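Assemblin (Human herpesvirus 3, PDB 1VZV) probably cleaves the assembly protein inside the newly formed procapsid, as a serine protease active as a dimer, so that the herpesvirus capsid can mature. Local coordinates at residues I66-V75 with L177-L188. Sequence-based numbering, arbitrary orientation.
Sequences IVRCPQLHAV and LNKVWKVSEDKL
Leu177 opens the contact where its backbone carbonyl, with Asn178 CA beside it, lies over one face of the Arg68 guanidinium, the oxygen modelled too close for its exact place to be trusted, while its CB approaches Ile66 CD1. In Arg68, CG anti to the backbone N (chi1 -178°) sends the chain out and a bend at chi3 (-75°) turns the guanidinium to Leu177; its CD meets Val180 CG1 at an approximate 3.7 Å. Val180 CB also packs on Pro70 CD, the two side chains crossing at about a right angle.

Trp181 contributes backbone and indole. Its N donates a hydrogen bond to Arg68 O at 2.7 Å, although the position of that oxygen is less certain. The six-membered side of the indole reaches the end of strand 61-67, CZ3 against Arg68 CB (3.6 Å) and CH2 crosswise against Ile66 CG2 (3.9 Å), and the side chain touches Glu50 of strand 47-56. Trp181 O sits by Cys69, whose SG caps helix 70-79 through a weak bond from Leu72 N.

Lys182 and Val183 pass the bent Gln71 chain, whose CB and CG lie near Val183 O. The Glu185 and Val75 side chains slide past each other in opposite directions, and Leu188 CD2 fills the corner between Val75 CG1 and the Gln71-Leu72 peptide. Across the dimer, Val75 packs on Leu193 of the second subunit and Glu185 on its Lys190. The extended connection thus runs beside the turn between strand 61-67 and helix 70-79 before entering helix 185-197, tying the herpesvirus protease (family S21) beta core to its dimer-forming helices.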
ATOM      1  N   ILE A  66     -18.019 -10.260  12.528  1.00 25.00           N
ATOM      2  CA  ILE A  66     -17.034 -10.185  13.578  1.00 25.00           C
ATOM      3  C   ILE A  66     -15.642 -10.547  13.021  1.00 25.00           C
ATOM      4  O   ILE A  66     -15.495 -11.450  12.180  1.00 25.00           O
ATOM      5  CB  ILE A  66     -17.453 -11.031  14.819  1.00 25.00           C
ATOM      6  CG1 ILE A  66     -16.569 -10.696  16.013  1.00 25.00           C
ATOM      7  CG2 ILE A  66     -17.388 -12.512  14.532  1.00 25.00           C
ATOM      8  CD1 ILE A  66     -17.141 -11.162  17.306  1.00 25.00           C
ATOM      9  N   VAL A  67     -14.665  -9.711  13.365  1.00 25.00           N
ATOM     10  CA  VAL A  67     -13.279  -9.894  12.965  1.00 25.00           C
ATOM     11  C   VAL A  67     -12.512  -9.981  14.289  1.00 25.00           C
ATOM     12  O   VAL A  67     -12.244  -8.988  14.965  1.00 25.00           O
ATOM     13  CB  VAL A  67     -12.776  -8.734  12.026  1.00 25.00           C
ATOM     14  CG1 VAL A  67     -11.279  -8.852  11.741  1.00 25.00           C
ATOM     15  CG2 VAL A  67     -13.554  -8.760  10.712  1.00 25.00           C
ATOM     16  N   ARG A  68     -12.297 -11.214  14.711  1.00 25.00           N
ATOM     17  CA  ARG A  68     -11.590 -11.509  15.938  1.00 25.00           C
ATOM     18  C   ARG A  68     -10.414 -12.410  15.542  1.00 25.00           C
ATOM     19  O   ARG A  68     -10.556 -13.630  15.473  1.00 25.00           O
ATOM     20  CB  ARG A  68     -12.538 -12.232  16.899  1.00 25.00           C
ATOM     21  CG  ARG A  68     -11.958 -12.586  18.263  1.00 25.00           C
ATOM     22  CD  ARG A  68     -12.977 -13.419  19.051  1.00 25.00           C
ATOM     23  NE  ARG A  68     -14.078 -12.613  19.570  1.00 25.00           N
ATOM     24  CZ  ARG A  68     -14.222 -12.305  20.861  1.00 25.00           C
ATOM     25  NH1 ARG A  68     -13.390 -12.832  21.768  1.00 25.00           N
ATOM     26  NH2 ARG A  68     -15.242 -11.528  21.262  1.00 25.00           N
ATOM     27  N   CYS A  69      -9.290 -11.786  15.187  1.00 25.00           N
ATOM     28  CA  CYS A  69      -8.063 -12.491  14.783  1.00 25.00           C
ATOM     29  C   CYS A  69      -6.906 -11.788  15.490  1.00 25.00           C
ATOM     30  O   CYS A  69      -6.555 -10.661  15.171  1.00 25.00           O
ATOM     31  CB  CYS A  69      -7.876 -12.459  13.245  1.00 25.00           C
ATOM     32  SG  CYS A  69      -6.222 -12.998  12.662  1.00 25.00           S
ATOM     33  N   PRO A  70      -6.316 -12.432  16.490  1.00 25.00           N
ATOM     34  CA  PRO A  70      -5.218 -11.745  17.163  1.00 25.00           C
ATOM     35  C   PRO A  70      -4.062 -11.375  16.261  1.00 25.00           C
ATOM     36  O   PRO A  70      -3.472 -10.315  16.441  1.00 25.00           O
ATOM     37  CB  PRO A  70      -4.804 -12.728  18.264  1.00 25.00           C
ATOM     38  CG  PRO A  70      -5.140 -14.063  17.684  1.00 25.00           C
ATOM     39  CD  PRO A  70      -6.503 -13.790  17.021  1.00 25.00           C
ATOM     40  N   GLN A  71      -3.762 -12.197  15.264  1.00 25.00           N
ATOM     41  CA  GLN A  71      -2.637 -11.880  14.390  1.00 25.00           C
ATOM     42  C   GLN A  71      -2.853 -10.637  13.521  1.00 25.00           C
ATOM     43  O   GLN A  71      -1.924  -9.848  13.314  1.00 25.00           O
ATOM     44  CB  GLN A  71      -2.246 -13.085  13.528  1.00 25.00           C
ATOM     45  CG  GLN A  71      -1.628 -14.256  14.306  1.00 25.00           C
ATOM     46  CD  GLN A  71      -2.631 -14.951  15.196  1.00 25.00           C
ATOM     47  OE1 GLN A  71      -3.815 -15.009  14.875  1.00 25.00           O
ATOM     48  NE2 GLN A  71      -2.176 -15.446  16.335  1.00 25.00           N
ATOM     49  N   LEU A  72      -4.090 -10.434  13.064  1.00 25.00           N
ATOM     50  CA  LEU A  72      -4.416  -9.287  12.226  1.00 25.00           C
ATOM     51  C   LEU A  72      -3.993  -7.965  12.844  1.00 25.00           C
ATOM     52  O   LEU A  72      -3.597  -7.070  12.122  1.00 25.00           O
ATOM     53  CB  LEU A  72      -5.899  -9.279  11.889  1.00 25.00           C
ATOM     54  CG  LEU A  72      -6.513  -8.337  10.848  1.00 25.00           C
ATOM     55  CD1 LEU A  72      -7.221  -7.185  11.542  1.00 25.00           C
ATOM     56  CD2 LEU A  72      -5.501  -7.864   9.832  1.00 25.00           C
ATOM     57  N   HIS A  73      -4.044  -7.842  14.171  1.00 25.00           N
ATOM     58  CA  HIS A  73      -3.630  -6.599  14.836  1.00 25.00           C
ATOM     59  C   HIS A  73      -2.122  -6.572  15.067  1.00 25.00           C
ATOM     60  O   HIS A  73      -1.491  -5.514  15.004  1.00 25.00           O
ATOM     61  CB  HIS A  73      -4.291  -6.418  16.194  1.00 25.00           C
ATOM     62  CG  HIS A  73      -5.783  -6.431  16.162  1.00 25.00           C
ATOM     63  ND1 HIS A  73      -6.546  -5.974  17.217  1.00 25.00           N
ATOM     64  CD2 HIS A  73      -6.654  -6.935  15.255  1.00 25.00           C
ATOM     65  CE1 HIS A  73      -7.823  -6.210  16.969  1.00 25.00           C
ATOM     66  NE2 HIS A  73      -7.915  -6.791  15.785  1.00 25.00           N
ATOM     67  N   ALA A  74      -1.547  -7.725  15.365  1.00 25.00           N
ATOM     68  CA  ALA A  74      -0.128  -7.783  15.627  1.00 25.00           C
ATOM     69  C   ALA A  74       0.757  -7.386  14.452  1.00 25.00           C
ATOM     70  O   ALA A  74       1.646  -6.563  14.630  1.00 25.00           O
ATOM     71  CB  ALA A  74       0.250  -9.144  16.133  1.00 25.00           C
ATOM     72  N   VAL A  75       0.488  -7.922  13.253  1.00 25.00           N
ATOM     73  CA  VAL A  75       1.310  -7.635  12.054  1.00 25.00           C
ATOM     74  C   VAL A  75       1.257  -6.176  11.562  1.00 25.00           C
ATOM     75  O   VAL A  75       2.259  -5.629  11.077  1.00 25.00           O
ATOM     76  CB  VAL A  75       1.058  -8.661  10.844  1.00 25.00           C
ATOM     77  CG1 VAL A  75       0.329  -9.902  11.313  1.00 25.00           C
ATOM     78  CG2 VAL A  75       0.349  -8.000   9.652  1.00 25.00           C
ATOM     79  N   LEU A 177     -19.170 -15.817  19.693  1.00 25.00           N
ATOM     80  CA  LEU A 177     -18.543 -14.511  19.668  1.00 25.00           C
ATOM     81  C   LEU A 177     -17.233 -14.554  20.485  1.00 25.00           C
ATOM     82  O   LEU A 177     -16.787 -13.529  20.984  1.00 25.00           O
ATOM     83  CB  LEU A 177     -19.489 -13.436  20.196  1.00 25.00           C
ATOM     84  CG  LEU A 177     -19.799 -13.545  21.696  1.00 25.00           C
ATOM     85  CD1 LEU A 177     -19.839 -12.156  22.339  1.00 25.00           C
ATOM     86  CD2 LEU A 177     -21.105 -14.344  21.941  1.00 25.00           C
ATOM     87  N   ASN A 178     -16.654 -15.750  20.642  1.00 25.00           N
ATOM     88  CA  ASN A 178     -15.392 -15.976  21.377  1.00 25.00           C
ATOM     89  C   ASN A 178     -14.305 -16.442  20.371  1.00 25.00           C
ATOM     90  O   ASN A 178     -13.093 -16.151  20.526  1.00 25.00           O
ATOM     91  CB  ASN A 178     -15.584 -17.079  22.450  1.00 25.00           C
ATOM     92  CG  ASN A 178     -14.499 -18.203  22.367  1.00 25.00           C
ATOM     93  OD1 ASN A 178     -14.536 -19.071  21.469  1.00 25.00           O
ATOM     94  ND2 ASN A 178     -13.512 -18.149  23.278  1.00 25.00           N
ATOM     95  N   LYS A 179     -14.755 -17.304  19.462  1.00 25.00           N
ATOM     96  CA  LYS A 179     -13.966 -17.886  18.395  1.00 25.00           C
ATOM     97  C   LYS A 179     -12.847 -16.939  17.970  1.00 25.00           C
ATOM     98  O   LYS A 179     -13.144 -15.850  17.515  1.00 25.00           O
ATOM     99  CB  LYS A 179     -14.913 -18.047  17.212  1.00 25.00           C
ATOM    100  CG  LYS A 179     -14.872 -19.336  16.478  1.00 25.00           C
ATOM    101  CD  LYS A 179     -16.015 -19.326  15.491  1.00 25.00           C
ATOM    102  CE  LYS A 179     -16.184 -20.680  14.800  1.00 25.00           C
ATOM    103  NZ  LYS A 179     -17.610 -20.938  14.359  1.00 25.00           N
ATOM    104  N   VAL A 180     -11.582 -17.287  18.171  1.00 25.00           N
ATOM    105  CA  VAL A 180     -10.523 -16.397  17.704  1.00 25.00           C
ATOM    106  C   VAL A 180      -9.851 -16.981  16.440  1.00 25.00           C
ATOM    107  O   VAL A 180      -9.311 -18.094  16.448  1.00 25.00           O
ATOM    108  CB  VAL A 180      -9.486 -15.981  18.824  1.00 25.00           C
ATOM    109  CG1 VAL A 180     -10.199 -15.683  20.134  1.00 25.00           C
ATOM    110  CG2 VAL A 180      -8.398 -17.009  19.019  1.00 25.00           C
ATOM    111  N   TRP A 181     -10.009 -16.277  15.322  1.00 25.00           N
ATOM    112  CA  TRP A 181      -9.432 -16.694  14.056  1.00 25.00           C
ATOM    113  C   TRP A 181      -7.925 -16.488  14.044  1.00 25.00           C
ATOM    114  O   TRP A 181      -7.420 -15.381  14.229  1.00 25.00           O
ATOM    115  CB  TRP A 181     -10.095 -15.948  12.901  1.00 25.00           C
ATOM    116  CG  TRP A 181     -11.505 -16.381  12.718  1.00 25.00           C
ATOM    117  CD1 TRP A 181     -11.966 -17.332  11.843  1.00 25.00           C
ATOM    118  CD2 TRP A 181     -12.637 -15.977  13.501  1.00 25.00           C
ATOM    119  NE1 TRP A 181     -13.310 -17.557  12.050  1.00 25.00           N
ATOM    120  CE2 TRP A 181     -13.747 -16.739  13.062  1.00 25.00           C
ATOM    121  CE3 TRP A 181     -12.824 -15.046  14.530  1.00 25.00           C
ATOM    122  CZ2 TRP A 181     -15.024 -16.599  13.629  1.00 25.00           C
ATOM    123  CZ3 TRP A 181     -14.093 -14.906  15.087  1.00 25.00           C
ATOM    124  CH2 TRP A 181     -15.175 -15.679  14.636  1.00 25.00           C
ATOM    125  N   LYS A 182      -7.201 -17.580  13.883  1.00 25.00           N
ATOM    126  CA  LYS A 182      -5.761 -17.503  13.852  1.00 25.00           C
ATOM    127  C   LYS A 182      -5.233 -17.724  12.453  1.00 25.00           C
ATOM    128  O   LYS A 182      -5.601 -18.721  11.811  1.00 25.00           O
ATOM    129  CB  LYS A 182      -5.161 -18.545  14.783  1.00 25.00           C
ATOM    130  CG  LYS A 182      -5.276 -18.158  16.228  1.00 25.00           C
ATOM    131  CD  LYS A 182      -4.779 -19.256  17.138  1.00 25.00           C
ATOM    132  CE  LYS A 182      -4.478 -18.699  18.521  1.00 25.00           C
ATOM    133  NZ  LYS A 182      -3.266 -17.808  18.507  1.00 25.00           N
ATOM    134  N   VAL A 183      -4.471 -16.749  11.944  1.00 25.00           N
ATOM    135  CA  VAL A 183      -3.813 -16.841  10.632  1.00 25.00           C
ATOM    136  C   VAL A 183      -2.366 -16.688  11.079  1.00 25.00           C
ATOM    137  O   VAL A 183      -2.114 -16.519  12.260  1.00 25.00           O
ATOM    138  CB  VAL A 183      -4.254 -15.723   9.627  1.00 25.00           C
ATOM    139  CG1 VAL A 183      -3.458 -15.816   8.371  1.00 25.00           C
ATOM    140  CG2 VAL A 183      -5.715 -15.884   9.245  1.00 25.00           C
ATOM    141  N   SER A 184      -1.406 -16.716  10.180  1.00 25.00           N
ATOM    142  CA  SER A 184      -0.021 -16.642  10.616  1.00 25.00           C
ATOM    143  C   SER A 184       0.759 -15.454  10.095  1.00 25.00           C
ATOM    144  O   SER A 184       1.058 -15.398   8.915  1.00 25.00           O
ATOM    145  CB  SER A 184       0.685 -17.930  10.198  1.00 25.00           C
ATOM    146  OG  SER A 184      -0.270 -18.977  10.004  1.00 25.00           O
ATOM    147  N   GLU A 185       1.135 -14.552  10.993  1.00 25.00           N
ATOM    148  CA  GLU A 185       1.909 -13.345  10.679  1.00 25.00           C
ATOM    149  C   GLU A 185       2.667 -13.372   9.341  1.00 25.00           C
ATOM    150  O   GLU A 185       2.517 -12.459   8.522  1.00 25.00           O
ATOM    151  CB  GLU A 185       2.898 -13.074  11.818  1.00 25.00           C
ATOM    152  CG  GLU A 185       2.998 -11.634  12.263  1.00 25.00           C
ATOM    153  CD  GLU A 185       3.065 -11.490  13.800  1.00 25.00           C
ATOM    154  OE1 GLU A 185       2.734 -12.472  14.519  1.00 25.00           O
ATOM    155  OE2 GLU A 185       3.447 -10.387  14.292  1.00 25.00           O
ATOM    156  N   ASP A 186       3.434 -14.441   9.106  1.00 25.00           N
ATOM    157  CA  ASP A 186       4.227 -14.599   7.883  1.00 25.00           C
ATOM    158  C   ASP A 186       3.405 -14.571   6.613  1.00 25.00           C
ATOM    159  O   ASP A 186       3.852 -14.005   5.629  1.00 25.00           O
ATOM    160  CB  ASP A 186       5.070 -15.884   7.924  1.00 25.00           C
ATOM    161  CG  ASP A 186       6.377 -15.723   8.721  1.00 25.00           C
ATOM    162  OD1 ASP A 186       6.875 -14.566   8.804  1.00 25.00           O
ATOM    163  OD2 ASP A 186       6.918 -16.754   9.240  1.00 25.00           O
ATOM    164  N   LYS A 187       2.236 -15.213   6.625  1.00 25.00           N
ATOM    165  CA  LYS A 187       1.322 -15.247   5.463  1.00 25.00           C
ATOM    166  C   LYS A 187       0.327 -14.076   5.485  1.00 25.00           C
ATOM    167  O   LYS A 187      -0.228 -13.664   4.456  1.00 25.00           O
ATOM    168  CB  LYS A 187       0.541 -16.555   5.424  1.00 25.00           C
ATOM    169  CG  LYS A 187      -0.702 -16.559   6.260  1.00 25.00           C
ATOM    170  CD  LYS A 187      -1.887 -16.777   5.373  1.00 25.00           C
ATOM    171  CE  LYS A 187      -1.756 -18.082   4.586  1.00 25.00           C
ATOM    172  NZ  LYS A 187      -1.713 -19.308   5.446  1.00 25.00           N
ATOM    173  N   LEU A 188       0.104 -13.561   6.686  1.00 25.00           N
ATOM    174  CA  LEU A 188      -0.792 -12.453   6.890  1.00 25.00           C
ATOM    175  C   LEU A 188      -0.104 -11.235   6.314  1.00 25.00           C
ATOM    176  O   LEU A 188      -0.743 -10.454   5.623  1.00 25.00           O
ATOM    177  CB  LEU A 188      -1.064 -12.274   8.379  1.00 25.00           C
ATOM    178  CG  LEU A 188      -2.318 -11.489   8.767  1.00 25.00           C
ATOM    179  CD1 LEU A 188      -3.536 -12.012   8.014  1.00 25.00           C
ATOM    180  CD2 LEU A 188      -2.523 -11.581  10.263  1.00 25.00           C
TER